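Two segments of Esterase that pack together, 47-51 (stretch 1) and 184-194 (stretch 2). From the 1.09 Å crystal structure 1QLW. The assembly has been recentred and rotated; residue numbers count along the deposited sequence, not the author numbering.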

# COMPACT_ATOMS: atom_id res chain seq x y z
N VAL A 47 1.67 -13.03 9.47
CA VAL A 47 1.90 -13.05 8.02
C VAL A 47 0.66 -13.60 7.32
O VAL A 47 -0.21 -14.20 7.96
CB VAL A 47 3.15 -13.82 7.59
CG1 VAL A 47 4.42 -13.25 8.20
CG2 VAL A 47 2.98 -15.27 7.98
N ASP A 48 0.54 -13.34 6.03
CA ASP A 48 -0.54 -13.79 5.15
C ASP A 48 -1.82 -12.96 5.23
O ASP A 48 -2.72 -13.18 4.41
CB ASP A 48 -0.87 -15.26 5.30
CG ASP A 48 0.21 -16.22 4.85
OD1 ASP A 48 1.13 -15.82 4.12
OD2 ASP A 48 0.12 -17.39 5.28
N GLN A 49 -1.89 -11.98 6.13
CA GLN A 49 -3.03 -11.09 6.21
C GLN A 49 -3.13 -10.24 4.94
O GLN A 49 -2.14 -9.96 4.26
CB GLN A 49 -2.90 -10.17 7.44
CG GLN A 49 -1.69 -9.23 7.44
CD GLN A 49 -0.48 -9.84 8.09
OE1 GLN A 49 -0.27 -11.04 8.05
NE2 GLN A 49 0.35 -9.06 8.77
N MET A 50 -4.34 -9.75 4.68
CA MET A 50 -4.65 -8.99 3.46
C MET A 50 -5.12 -7.59 3.82
O MET A 50 -6.15 -7.44 4.52
CB MET A 50 -5.74 -9.74 2.67
CG MET A 50 -6.22 -9.02 1.42
SD MET A 50 -7.44 -10.00 0.53
CE MET A 50 -8.92 -9.72 1.52
N TYR A 51 -4.43 -6.58 3.33
CA TYR A 51 -4.83 -5.18 3.47
C TYR A 51 -6.06 -4.88 2.62
O TYR A 51 -6.13 -5.28 1.45
CB TYR A 51 -3.69 -4.30 2.97
CG TYR A 51 -4.00 -2.81 2.89
CD1 TYR A 51 -4.09 -2.04 4.05
CD2 TYR A 51 -4.19 -2.19 1.68
CE1 TYR A 51 -4.36 -0.69 3.98
CE2 TYR A 51 -4.45 -0.83 1.60
CZ TYR A 51 -4.52 -0.07 2.76
OH TYR A 51 -4.75 1.28 2.63
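Stretch 2 (184-194) NPTVANLSKLA

Stretch 2 is helical over nearly all of its length and continues beyond it. The evidence is twofold: phi/psi pairs from Thr186 to Ala194 lie in the helical region, phi -56 to -66 and psi -33 to -52, and a ladder of i to i+4 backbone hydrogen bonds runs along it, among them Asn189 N to Pro185 O at 3.2 Å, Leu190 N to Thr186 O at 2.8 Å and Leu193 N to Asn189 O at 2.9 Å. Asn184, at -59/149, leads in with an extended conformation, and its carbonyl O accepts from Val187 N at 2.9 Å. Stretch 1 is a short extended segment interrupted at Asp48, and Met50 and Tyr51 belong to a strand that carries on past the segment.

The direction of packing follows from the CA register. Asp48 CA lies 6.2 Å from Pro185 CA, and Met50 CA lies 6.7 Å from Asn189 CA, so both chains advance in the same sense along the contact. Two residues of stretch 1 correspond to four of the helix, about one turn, as expected when an extended chain rises faster per residue than a helix does. The contact is small, 293 Å² summed over both sides, and it joins parts of the chain at least 136 residues apart in sequence.

Val47 is out of reach of stretch 2 and makes no contact. The first contact comes at Asp48, whose positive phi (81/-4) sets it apart from the extended residues around it. Its CA-to-CB bond points toward the helix, and with chi1 at -67° (m) the carboxylate carbon CG of Asp48 rests 3.9 Å from CG of Pro185, at the first turn. The main chain of the same residue supplies the polar link: Asn189 ND2 donates to Asp48 O at 2.9 Å, with an N-H...O angle of 134°, bent well away from linear. This is the one hydrogen bond across the two stretches, and it ties a helix side chain to a backbone carbonyl.

Gln49 turns its CA-to-CB bond away. Its contact is through the backbone, Gln49 C to Asn189 ND2 at 4.2 Å, and it loses just 5 Å² to the helix.

The CA-to-CB bond of Met50 again points toward stretch 2, and the residue has the largest covered area of any here, 105 Å². Met50 CB lies 3.8 Å from ND2 of Asn189, so that amide packs against Met50 as well as bonding to Asp48. Chi1 and chi2 are both t (176° and 178°), which extends the side chain, and chi3 is p (78°). Met50 SD reaches Thr186 CG2 at 4.0 Å, while Met50 CE lies 4.2 Å from Leu190 CD2 and likewise 4.2 Å from Leu193 CD2. One thioether thus touches residues on successive turns of the helix.

Tyr51 closes the segment, out of reach of stretch 2 and without contact to it.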

# COMPACT_ATOMS: atom_id res chain seq x y z
N ASN A 184 -3.29 -19.32 -3.34
CA ASN A 184 -2.63 -18.24 -2.61
C ASN A 184 -3.47 -17.89 -1.40
O ASN A 184 -4.70 -17.96 -1.45
CB ASN A 184 -2.52 -17.05 -3.58
CG ASN A 184 -1.74 -15.90 -2.99
OD1 ASN A 184 -0.49 -15.86 -3.13
ND2 ASN A 184 -2.41 -15.01 -2.35
N PRO A 185 -2.87 -17.45 -0.30
CA PRO A 185 -3.61 -17.05 0.89
C PRO A 185 -4.66 -15.98 0.67
O PRO A 185 -5.65 -15.88 1.42
CB PRO A 185 -2.52 -16.60 1.87
CG PRO A 185 -1.34 -17.43 1.49
CD PRO A 185 -1.41 -17.45 -0.02
N THR A 186 -4.52 -15.17 -0.40
CA THR A 186 -5.56 -14.20 -0.73
C THR A 186 -6.91 -14.88 -0.91
O THR A 186 -7.94 -14.29 -0.61
CB THR A 186 -5.17 -13.44 -2.01
OG1 THR A 186 -3.90 -12.80 -1.85
CG2 THR A 186 -6.18 -12.40 -2.39
N VAL A 187 -6.93 -16.08 -1.47
CA VAL A 187 -8.19 -16.78 -1.75
C VAL A 187 -9.03 -16.98 -0.51
O VAL A 187 -10.22 -16.63 -0.49
CB VAL A 187 -7.86 -18.11 -2.45
CG1 VAL A 187 -9.10 -19.00 -2.53
CG2 VAL A 187 -7.31 -17.84 -3.85
N ALA A 188 -8.44 -17.54 0.57
CA ALA A 188 -9.20 -17.71 1.79
C ALA A 188 -9.59 -16.37 2.39
O ALA A 188 -10.66 -16.22 2.98
CB ALA A 188 -8.39 -18.49 2.81
N ASN A 189 -8.72 -15.37 2.29
CA ASN A 189 -9.03 -14.04 2.81
C ASN A 189 -10.19 -13.40 2.06
O ASN A 189 -11.00 -12.69 2.68
CB ASN A 189 -7.79 -13.16 2.79
CG ASN A 189 -6.79 -13.61 3.85
OD1 ASN A 189 -7.18 -14.10 4.90
ND2 ASN A 189 -5.52 -13.41 3.55
N LEU A 190 -10.31 -13.65 0.75
CA LEU A 190 -11.45 -13.11 0.02
C LEU A 190 -12.75 -13.76 0.50
O LEU A 190 -13.78 -13.08 0.50
CB LEU A 190 -11.29 -13.33 -1.48
CG LEU A 190 -10.19 -12.46 -2.12
CD1 LEU A 190 -9.90 -12.96 -3.53
CD2 LEU A 190 -10.59 -11.00 -2.15
N SER A 191 -12.73 -15.03 0.91
CA SER A 191 -13.94 -15.63 1.47
C SER A 191 -14.30 -14.95 2.78
O SER A 191 -15.45 -14.59 3.00
CB SER A 191 -13.74 -17.12 1.70
OG SER A 191 -14.83 -17.66 2.42
N LYS A 192 -13.31 -14.74 3.66
CA LYS A 192 -13.60 -14.05 4.91
C LYS A 192 -14.19 -12.68 4.63
O LYS A 192 -15.12 -12.25 5.31
CB LYS A 192 -12.32 -13.94 5.74
CG LYS A 192 -11.85 -15.28 6.29
CD LYS A 192 -10.54 -15.15 7.06
CE LYS A 192 -10.28 -16.46 7.80
NZ LYS A 192 -9.03 -16.40 8.60
N LEU A 193 -13.61 -11.94 3.67
CA LEU A 193 -14.14 -10.62 3.34
C LEU A 193 -15.56 -10.69 2.80
O LEU A 193 -16.43 -9.92 3.21
CB LEU A 193 -13.21 -9.93 2.35
CG LEU A 193 -13.63 -8.53 1.89
CD1 LEU A 193 -13.74 -7.56 3.04
CD2 LEU A 193 -12.69 -7.99 0.82
N ALA A 194 -15.80 -11.62 1.87
CA ALA A 194 -17.15 -11.74 1.30
C ALA A 194 -18.19 -12.04 2.37
O ALA A 194 -19.31 -11.53 2.33
CB ALA A 194 -17.17 -12.77 0.19